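Local coordinates for putative lipoprotein (Parabacteroides distasonis ATCC 8503, PDB 3JX8) that is of uncharacterised function, a putative lipoprotein resembling auto-transporter adhesin head domains that may bind lipid or act in cell adhesion, at residues Gly169-Asn183 against Glu189-Asn203. Numbering follows the deposited sequence.
Sequences GEIEVIGTVDRASFN and EIKAFDCQARKAECN. With SO4 (sulfate ion), chain I.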
ATOM      1  N   GLY A 169      -6.254  -7.787  -1.342  1.00 26.39           N
ATOM      2  CA  GLY A 169      -6.686  -8.520  -2.522  1.00 26.16           C
ATOM      3  C   GLY A 169      -5.699  -9.548  -3.085  1.00 26.16           C
ATOM      4  O   GLY A 169      -4.794 -10.054  -2.388  1.00 25.18           O
ATOM      5  N   GLU A 170      -5.878  -9.831  -4.365  1.00 25.60           N
ATOM      6  CA  GLU A 170      -5.176 -10.900  -5.039  1.00 26.69           C
ATOM      7  C   GLU A 170      -4.893 -10.614  -6.534  1.00 26.26           C
ATOM      8  O   GLU A 170      -5.788 -10.196  -7.279  1.00 26.29           O
ATOM      9  CB  GLU A 170      -6.011 -12.148  -4.927  1.00 26.88           C
ATOM     10  CG  GLU A 170      -5.327 -13.348  -5.513  1.00 32.32           C
ATOM     11  CD  GLU A 170      -6.210 -14.578  -5.536  1.00 35.72           C
ATOM     12  OE1 GLU A 170      -6.480 -15.082  -4.427  1.00 37.49           O
ATOM     13  OE2 GLU A 170      -6.575 -15.037  -6.666  1.00 39.02           O
ATOM     14  N   ILE A 171      -3.653 -10.831  -6.951  1.00 24.85           N
ATOM     15  CA  ILE A 171      -3.275 -10.783  -8.339  1.00 24.31           C
ATOM     16  C   ILE A 171      -2.761 -12.161  -8.677  1.00 24.44           C
ATOM     17  O   ILE A 171      -1.940 -12.713  -7.920  1.00 23.26           O
ATOM     18  CB  ILE A 171      -2.193  -9.749  -8.636  1.00 24.07           C
ATOM     19  CG1 ILE A 171      -2.661  -8.363  -8.195  1.00 23.85           C
ATOM     20  CG2 ILE A 171      -1.825  -9.768 -10.144  1.00 21.18           C
ATOM     21  CD1 ILE A 171      -1.641  -7.258  -8.380  1.00 21.84           C
ATOM     22  N   GLU A 172      -3.249 -12.705  -9.800  1.00 24.16           N
ATOM     23  CA  GLU A 172      -2.838 -14.003 -10.304  1.00 24.44           C
ATOM     24  C   GLU A 172      -2.454 -13.921 -11.778  1.00 24.81           C
ATOM     25  O   GLU A 172      -3.198 -13.350 -12.593  1.00 24.93           O
ATOM     26  CB  GLU A 172      -3.945 -15.033 -10.114  1.00 24.81           C
ATOM     27  CG  GLU A 172      -3.580 -16.399 -10.670  1.00 26.71           C
ATOM     28  CD  GLU A 172      -4.572 -17.514 -10.273  1.00 29.63           C
ATOM     29  OE1 GLU A 172      -5.655 -17.223  -9.743  1.00 30.17           O
ATOM     30  OE2 GLU A 172      -4.243 -18.700 -10.497  1.00 32.48           O
ATOM     31  N   VAL A 173      -1.302 -14.500 -12.121  1.00 24.58           N
ATOM     32  CA  VAL A 173      -0.743 -14.406 -13.461  1.00 24.21           C
ATOM     33  C   VAL A 173      -0.224 -15.749 -13.894  1.00 24.82           C
ATOM     34  O   VAL A 173       0.408 -16.473 -13.105  1.00 25.54           O
ATOM     35  CB  VAL A 173       0.361 -13.303 -13.601  1.00 24.45           C
ATOM     36  CG1 VAL A 173      -0.250 -11.941 -13.366  1.00 23.58           C
ATOM     37  CG2 VAL A 173       1.568 -13.534 -12.672  1.00 22.79           C
ATOM     38  N   ILE A 174      -0.527 -16.092 -15.144  1.00 24.76           N
ATOM     39  CA  ILE A 174      -0.228 -17.387 -15.718  1.00 24.66           C
ATOM     40  C   ILE A 174       0.357 -17.157 -17.102  1.00 24.72           C
ATOM     41  O   ILE A 174      -0.202 -16.417 -17.908  1.00 24.08           O
ATOM     42  CB  ILE A 174      -1.527 -18.229 -15.841  1.00 25.47           C
ATOM     43  CG1 ILE A 174      -2.151 -18.467 -14.443  1.00 25.78           C
ATOM     44  CG2 ILE A 174      -1.264 -19.561 -16.595  1.00 23.14           C
ATOM     45  CD1 ILE A 174      -3.647 -18.903 -14.476  1.00 26.42           C
ATOM     46  N   GLY A 175       1.505 -17.768 -17.362  1.00 25.26           N
ATOM     47  CA  GLY A 175       2.149 -17.677 -18.668  1.00 25.27           C
ATOM     48  C   GLY A 175       3.660 -17.685 -18.601  1.00 25.56           C
ATOM     49  O   GLY A 175       4.254 -18.429 -17.816  1.00 25.51           O
ATOM     50  N   THR A 176       4.262 -16.833 -19.424  1.00 25.99           N
ATOM     51  CA  THR A 176       5.709 -16.681 -19.523  1.00 27.11           C
ATOM     52  C   THR A 176       6.066 -15.209 -19.621  1.00 26.67           C
ATOM     53  O   THR A 176       5.379 -14.435 -20.322  1.00 27.33           O
ATOM     54  CB  THR A 176       6.231 -17.335 -20.806  1.00 27.72           C
ATOM     55  OG1 THR A 176       6.008 -18.729 -20.707  1.00 30.99           O
ATOM     56  CG2 THR A 176       7.744 -17.146 -20.965  1.00 30.34           C
ATOM     57  N   VAL A 177       7.139 -14.821 -18.933  0.50 26.28           N
ATOM     58  CA  VAL A 177       7.634 -13.457 -18.955  0.50 25.78           C
ATOM     59  C   VAL A 177       9.146 -13.518 -18.809  0.50 25.86           C
ATOM     60  O   VAL A 177       9.684 -14.441 -18.188  0.50 25.55           O
ATOM     61  CB  VAL A 177       7.013 -12.586 -17.820  0.50 26.05           C
ATOM     62  CG1 VAL A 177       7.238 -13.221 -16.463  0.50 24.90           C
ATOM     63  CG2 VAL A 177       7.602 -11.176 -17.834  0.50 25.95           C
ATOM     64  N   ASP A 178       9.840 -12.555 -19.409  1.00 25.87           N
ATOM     65  CA  ASP A 178      11.281 -12.493 -19.293  1.00 25.93           C
ATOM     66  C   ASP A 178      11.646 -11.905 -17.926  1.00 25.84           C
ATOM     67  O   ASP A 178      12.310 -12.575 -17.132  1.00 26.25           O
ATOM     68  CB  ASP A 178      11.898 -11.683 -20.421  1.00 25.91           C
ATOM     69  CG  ASP A 178      13.410 -11.727 -20.398  1.00 26.77           C
ATOM     70  OD1 ASP A 178      13.987 -12.829 -20.449  1.00 27.86           O
ATOM     71  OD2 ASP A 178      14.031 -10.658 -20.327  1.00 29.24           O
ATOM     72  N   ARG A 179      11.213 -10.675 -17.663  1.00 25.68           N
ATOM     73  CA  ARG A 179      11.431 -10.028 -16.358  1.00 26.49           C
ATOM     74  C   ARG A 179      10.126  -9.701 -15.677  1.00 26.01           C
ATOM     75  O   ARG A 179       9.215  -9.159 -16.318  1.00 26.96           O
ATOM     76  CB  ARG A 179      12.248  -8.759 -16.489  1.00 26.76           C
ATOM     77  CG  ARG A 179      13.667  -9.043 -17.004  1.00 30.61           C
ATOM     78  CD  ARG A 179      14.497  -7.800 -17.136  1.00 33.09           C
ATOM     79  NE  ARG A 179      13.815  -6.881 -18.019  1.00 37.99           N
ATOM     80  CZ  ARG A 179      14.065  -5.580 -18.121  1.00 41.60           C
ATOM     81  NH1 ARG A 179      15.025  -5.011 -17.392  1.00 44.31           N
ATOM     82  NH2 ARG A 179      13.353  -4.845 -18.980  1.00 41.39           N
ATOM     83  N   ALA A 180      10.049 -10.038 -14.389  1.00 24.67           N
ATOM     84  CA  ALA A 180       8.880  -9.823 -13.566  1.00 23.98           C
ATOM     85  C   ALA A 180       9.256  -9.072 -12.292  1.00 24.16           C
ATOM     86  O   ALA A 180      10.324  -9.300 -11.673  1.00 23.60           O
ATOM     87  CB  ALA A 180       8.215 -11.158 -13.189  1.00 23.10           C
ATOM     88  N   SER A 181       8.344  -8.199 -11.885  1.00 23.62           N
ATOM     89  CA  SER A 181       8.442  -7.517 -10.625  1.00 23.90           C
ATOM     90  C   SER A 181       7.096  -7.682  -9.865  1.00 23.47           C
ATOM     91  O   SER A 181       6.038  -7.324 -10.387  1.00 24.12           O
ATOM     92  CB  SER A 181       8.796  -6.081 -10.904  1.00 23.72           C
ATOM     93  OG  SER A 181       8.554  -5.341  -9.740  1.00 28.99           O
ATOM     94  N   PHE A 182       7.139  -8.286  -8.676  1.00 22.92           N
ATOM     95  CA  PHE A 182       5.966  -8.544  -7.841  1.00 23.20           C
ATOM     96  C   PHE A 182       6.061  -7.856  -6.488  1.00 23.51           C
ATOM     97  O   PHE A 182       7.010  -8.092  -5.715  1.00 24.11           O
ATOM     98  CB  PHE A 182       5.824 -10.035  -7.604  1.00 22.98           C
ATOM     99  CG  PHE A 182       5.623 -10.828  -8.847  1.00 23.35           C
ATOM    100  CD1 PHE A 182       4.621 -10.505  -9.740  1.00 24.09           C
ATOM    101  CD2 PHE A 182       6.402 -11.936  -9.114  1.00 23.97           C
ATOM    102  CE1 PHE A 182       4.431 -11.258 -10.900  1.00 23.92           C
ATOM    103  CE2 PHE A 182       6.198 -12.698 -10.270  1.00 25.23           C
ATOM    104  CZ  PHE A 182       5.202 -12.351 -11.162  1.00 23.43           C
ATOM    105  N   ASN A 183       5.070  -7.028  -6.180  1.00 23.37           N
ATOM    106  CA  ASN A 183       5.105  -6.181  -4.999  1.00 23.33           C
ATOM    107  C   ASN A 183       3.799  -6.276  -4.238  1.00 23.52           C
ATOM    108  O   ASN A 183       2.725  -6.120  -4.824  1.00 23.90           O
ATOM    109  CB  ASN A 183       5.339  -4.753  -5.403  1.00 23.41           C
ATOM    110  CG  ASN A 183       6.537  -4.607  -6.263  1.00 25.85           C
ATOM    111  OD1 ASN A 183       7.662  -4.543  -5.770  1.00 30.19           O
ATOM    112  ND2 ASN A 183       6.330  -4.620  -7.578  1.00 30.91           N
ATOM    113  N   GLU A 189      -2.116 -11.151  -1.714  1.00 24.00           N
ATOM    114  CA  GLU A 189      -1.363 -12.257  -2.265  1.00 24.57           C
ATOM    115  C   GLU A 189      -1.183 -12.147  -3.771  1.00 24.07           C
ATOM    116  O   GLU A 189      -2.137 -11.854  -4.504  1.00 21.95           O
ATOM    117  CB  GLU A 189      -2.110 -13.542  -1.908  1.00 25.00           C
ATOM    118  CG  GLU A 189      -1.497 -14.740  -2.479  1.00 28.00           C
ATOM    119  CD  GLU A 189      -2.174 -16.022  -2.073  1.00 27.97           C
ATOM    120  OE1 GLU A 189      -3.341 -16.015  -1.585  1.00 30.43           O
ATOM    121  OE2 GLU A 189      -1.512 -17.045  -2.275  1.00 28.56           O
ATOM    122  N   ILE A 190       0.055 -12.349  -4.225  1.00 24.29           N
ATOM    123  CA  ILE A 190       0.329 -12.531  -5.637  1.00 23.55           C
ATOM    124  C   ILE A 190       0.553 -14.026  -5.878  1.00 24.13           C
ATOM    125  O   ILE A 190       1.334 -14.692  -5.176  1.00 23.79           O
ATOM    126  CB  ILE A 190       1.501 -11.718  -6.135  1.00 23.75           C
ATOM    127  CG1 ILE A 190       1.167 -10.232  -6.093  1.00 24.31           C
ATOM    128  CG2 ILE A 190       1.834 -12.121  -7.595  1.00 20.98           C
ATOM    129  CD1 ILE A 190       2.337  -9.302  -6.442  1.00 21.52           C
ATOM    130  N   LYS A 191      -0.171 -14.568  -6.850  1.00 24.48           N
ATOM    131  CA  LYS A 191      -0.053 -15.971  -7.204  1.00 25.31           C
ATOM    132  C   LYS A 191       0.552 -16.063  -8.593  1.00 24.58           C
ATOM    133  O   LYS A 191      -0.089 -15.720  -9.601  1.00 23.75           O
ATOM    134  CB  LYS A 191      -1.419 -16.643  -7.237  1.00 25.94           C
ATOM    135  CG  LYS A 191      -2.160 -16.717  -5.942  1.00 29.21           C
ATOM    136  CD  LYS A 191      -3.449 -17.493  -6.189  1.00 35.11           C
ATOM    137  CE  LYS A 191      -4.221 -17.731  -4.920  1.00 40.15           C
ATOM    138  NZ  LYS A 191      -5.629 -18.133  -5.264  1.00 45.20           N
ATOM    139  N   ALA A 192       1.786 -16.519  -8.652  1.00 24.23           N
ATOM    140  CA  ALA A 192       2.506 -16.526  -9.913  1.00 24.25           C
ATOM    141  C   ALA A 192       3.338 -17.769 -10.109  1.00 24.16           C
ATOM    142  O   ALA A 192       4.289 -17.741 -10.862  1.00 24.61           O
ATOM    143  CB  ALA A 192       3.355 -15.249 -10.042  1.00 23.43           C
ATOM    144  N   PHE A 193       2.957 -18.869  -9.477  1.00 24.70           N
ATOM    145  CA  PHE A 193       3.675 -20.133  -9.662  1.00 25.66           C
ATOM    146  C   PHE A 193       3.620 -20.635 -11.105  1.00 26.94           C
ATOM    147  O   PHE A 193       4.544 -21.287 -11.534  1.00 26.80           O
ATOM    148  CB  PHE A 193       3.118 -21.261  -8.767  1.00 25.69           C
ATOM    149  CG  PHE A 193       3.731 -21.356  -7.380  1.00 26.40           C
ATOM    150  CD1 PHE A 193       5.053 -21.007  -7.123  1.00 25.42           C
ATOM    151  CD2 PHE A 193       2.991 -21.920  -6.345  1.00 27.31           C
ATOM    152  CE1 PHE A 193       5.590 -21.147  -5.831  1.00 26.03           C
ATOM    153  CE2 PHE A 193       3.534 -22.069  -5.060  1.00 26.21           C
ATOM    154  CZ  PHE A 193       4.822 -21.683  -4.819  1.00 26.28           C
ATOM    155  N   ASP A 194       2.536 -20.364 -11.848  1.00 29.01           N
ATOM    156  CA  ASP A 194       2.479 -20.769 -13.270  1.00 30.25           C
ATOM    157  C   ASP A 194       2.757 -19.633 -14.221  1.00 29.31           C
ATOM    158  O   ASP A 194       2.331 -19.655 -15.384  1.00 28.91           O
ATOM    159  CB  ASP A 194       1.144 -21.414 -13.607  1.00 31.94           C
ATOM    160  CG  ASP A 194       0.902 -22.662 -12.802  1.00 36.98           C
ATOM    161  OD1 ASP A 194       1.878 -23.432 -12.526  1.00 42.41           O
ATOM    162  OD2 ASP A 194      -0.279 -22.872 -12.429  1.00 44.75           O
ATOM    163  N   CYS A 195       3.483 -18.638 -13.723  1.00 28.70           N
ATOM    164  CA  CYS A 195       4.006 -17.604 -14.563  1.00 28.33           C
ATOM    165  C   CYS A 195       5.500 -17.759 -14.544  1.00 27.77           C
ATOM    166  O   CYS A 195       6.148 -17.370 -13.601  1.00 28.23           O
ATOM    167  CB  CYS A 195       3.585 -16.237 -14.084  1.00 28.05           C
ATOM    168  SG  CYS A 195       4.370 -14.949 -15.048  1.00 30.85           S
ATOM    169  N   GLN A 196       6.049 -18.347 -15.597  1.00 27.85           N
ATOM    170  CA  GLN A 196       7.472 -18.613 -15.659  1.00 27.52           C
ATOM    171  C   GLN A 196       8.266 -17.370 -16.038  1.00 26.80           C
ATOM    172  O   GLN A 196       8.221 -16.911 -17.171  1.00 26.82           O
ATOM    173  CB  GLN A 196       7.757 -19.735 -16.654  1.00 27.28           C
ATOM    174  CG  GLN A 196       9.184 -20.210 -16.636  1.00 29.81           C
ATOM    175  CD  GLN A 196       9.515 -21.065 -17.845  1.00 33.18           C
ATOM    176  OE1 GLN A 196       9.653 -22.263 -17.736  1.00 33.43           O
ATOM    177  NE2 GLN A 196       9.602 -20.443 -19.006  1.00 37.30           N
ATOM    178  N   ALA A 197       9.010 -16.862 -15.068  1.00 26.48           N
ATOM    179  CA  ALA A 197       9.895 -15.724 -15.246  1.00 26.28           C
ATOM    180  C   ALA A 197      11.336 -16.190 -15.350  1.00 26.42           C
ATOM    181  O   ALA A 197      11.758 -17.105 -14.640  1.00 26.08           O
ATOM    182  CB  ALA A 197       9.768 -14.783 -14.082  1.00 25.81           C
ATOM    183  N   ARG A 198      12.113 -15.537 -16.212  1.00 26.38           N
ATOM    184  CA  ARG A 198      13.553 -15.751 -16.192  1.00 26.54           C
ATOM    185  C   ARG A 198      14.164 -15.047 -14.974  1.00 26.06           C
ATOM    186  O   ARG A 198      14.896 -15.668 -14.213  1.00 25.87           O
ATOM    187  CB  ARG A 198      14.214 -15.293 -17.495  1.00 26.56           C
ATOM    188  CG  ARG A 198      15.717 -15.542 -17.501  1.00 26.87           C
ATOM    189  CD  ARG A 198      16.349 -15.196 -18.852  1.00 27.25           C
ATOM    190  NE  ARG A 198      16.195 -13.767 -19.142  1.00 29.90           N
ATOM    191  CZ  ARG A 198      17.013 -12.792 -18.747  1.00 31.79           C
ATOM    192  NH1 ARG A 198      18.115 -13.051 -18.047  1.00 33.77           N
ATOM    193  NH2 ARG A 198      16.723 -11.530 -19.051  1.00 32.56           N
ATOM    194  N   LYS A 199      13.884 -13.749 -14.841  1.00 25.73           N
ATOM    195  CA  LYS A 199      14.296 -12.962 -13.696  1.00 25.91           C
ATOM    196  C   LYS A 199      13.074 -12.393 -12.991  1.00 25.02           C
ATOM    197  O   LYS A 199      12.170 -11.862 -13.637  1.00 24.83           O
ATOM    198  CB  LYS A 199      15.180 -11.803 -14.126  1.00 26.64           C
ATOM    199  CG  LYS A 199      16.414 -12.234 -14.933  1.00 30.85           C
ATOM    200  CD  LYS A 199      17.609 -11.238 -14.839  1.00 34.40           C
ATOM    201  CE  LYS A 199      17.333  -9.865 -15.452  1.00 37.18           C
ATOM    202  NZ  LYS A 199      18.585  -9.015 -15.623  1.00 39.24           N
ATOM    203  N   ALA A 200      13.048 -12.490 -11.672  1.00 24.19           N
ATOM    204  CA  ALA A 200      11.973 -11.901 -10.876  1.00 23.82           C
ATOM    205  C   ALA A 200      12.503 -11.191  -9.635  1.00 24.17           C
ATOM    206  O   ALA A 200      13.450 -11.661  -8.958  1.00 23.86           O
ATOM    207  CB  ALA A 200      10.982 -12.942 -10.475  1.00 22.64           C
ATOM    208  N   GLU A 201      11.854 -10.071  -9.333  1.00 24.36           N
ATOM    209  CA  GLU A 201      12.038  -9.338  -8.081  1.00 25.16           C
ATOM    210  C   GLU A 201      10.739  -9.394  -7.279  1.00 24.46           C
ATOM    211  O   GLU A 201       9.667  -9.076  -7.811  1.00 24.10           O
ATOM    212  CB  GLU A 201      12.336  -7.884  -8.399  1.00 25.23           C
ATOM    213  CG  GLU A 201      12.779  -7.097  -7.199  1.00 31.94           C
ATOM    214  CD  GLU A 201      12.866  -5.599  -7.479  1.00 38.91           C
ATOM    215  OE1 GLU A 201      13.096  -5.263  -8.677  1.00 45.16           O
ATOM    216  OE2 GLU A 201      12.702  -4.789  -6.511  1.00 38.62           O
ATOM    217  N   CYS A 202      10.832  -9.793  -6.022  1.00 23.95           N
ATOM    218  CA  CYS A 202       9.672  -9.936  -5.148  1.00 23.94           C
ATOM    219  C   CYS A 202       9.866  -9.099  -3.908  1.00 23.84           C
ATOM    220  O   CYS A 202      10.872  -9.220  -3.198  1.00 25.00           O
ATOM    221  CB  CYS A 202       9.513 -11.377  -4.743  1.00 24.20           C
ATOM    222  SG  CYS A 202       9.066 -12.448  -6.089  1.00 23.88           S
ATOM    223  N   ASN A 203       8.916  -8.222  -3.657  1.00 23.76           N
ATOM    224  CA  ASN A 203       8.953  -7.353  -2.491  1.00 23.60           C
ATOM    225  C   ASN A 203       7.675  -7.442  -1.736  1.00 23.57           C
ATOM    226  O   ASN A 203       6.602  -7.258  -2.334  1.00 24.75           O
ATOM    227  CB  ASN A 203       9.138  -5.916  -2.911  1.00 23.59           C
ATOM    228  CG  ASN A 203      10.491  -5.668  -3.544  1.00 25.81           C
ATOM    229  OD1 ASN A 203      11.509  -5.671  -2.860  1.00 28.38           O
ATOM    230  ND2 ASN A 203      10.507  -5.464  -4.845  1.00 25.56           N
TER
HETATM  231  S   SO4 I  15      20.289 -10.010 -18.142  0.60 61.83           S
HETATM  232  O1  SO4 I  15      20.304 -10.525 -16.783  0.60 61.38           O
HETATM  233  O2  SO4 I  15      19.577  -8.733 -18.169  0.60 60.79           O
HETATM  234  O3  SO4 I  15      21.661  -9.879 -18.600  0.60 61.41           O
HETATM  235  O4  SO4 I  15      19.650 -10.961 -19.025  0.60 61.17           O
HETATM  236  O   HOH W   1      -5.601 -14.654  -2.049  1.00 32.02           O
HETATM  237  O   HOH W   2       0.347 -18.521 -11.519  1.00 25.02           O
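Phe-182 of coil 169-183 packs in the interior against Ile-190, Ala-192 and Cys-202 of coil 189-203. Its CZ meets Ala-192 CB at 3.6 Å, its CB meets Ile-190 CD1 at 3.7 Å, and Cys-202 SG lies at the ring edge, 5.4 Å from the centroid. Beside this, with Val-173 CG1 anti to the carbonyl carbon (chi1 -64°), CG2 is turned to meet Ala-192 CB and Cys-195 CB. Leu-161 of the preceding coil adds to the same close apolar packing.

Parallel backbone ladders join the coils strand by strand. Their register slips by one residue between Glu-172 and Gly-175, where the later coil makes a type I turn from Ala-192 to Cys-195; a water links Val-173 O to Asp-194 N there.

The outward side is polar and looser. Lys-191 NZ forms a salt bridge with Glu-170 OE1 through a weak hydrogen bond, and a water joins the like-charged Glu-170 OE1 and Glu-189 OE1. At the corner Arg-198 grips Asp-178 side-on, NE to OD1 at 2.7 Å and NH2 to OD2 at 3.1 Å; Lys-199 NZ binds a sulfate, likely a crystallisation additive, with weaker bonds from Arg-198. Asn-203 ND2 donates to Asn-183 OD1 at 3.1 Å, their amide planes nearly parallel, 8° apart, the bond tilted from both; a weak bond from Asn-221 ND2 to Asn-203 OD1 continues this outward-facing asparagine ladder. Equivalent residues stacked coil upon coil around an apolar interior are the hallmark of a parallel beta-helix, consistent with the pectate lyase-like clan.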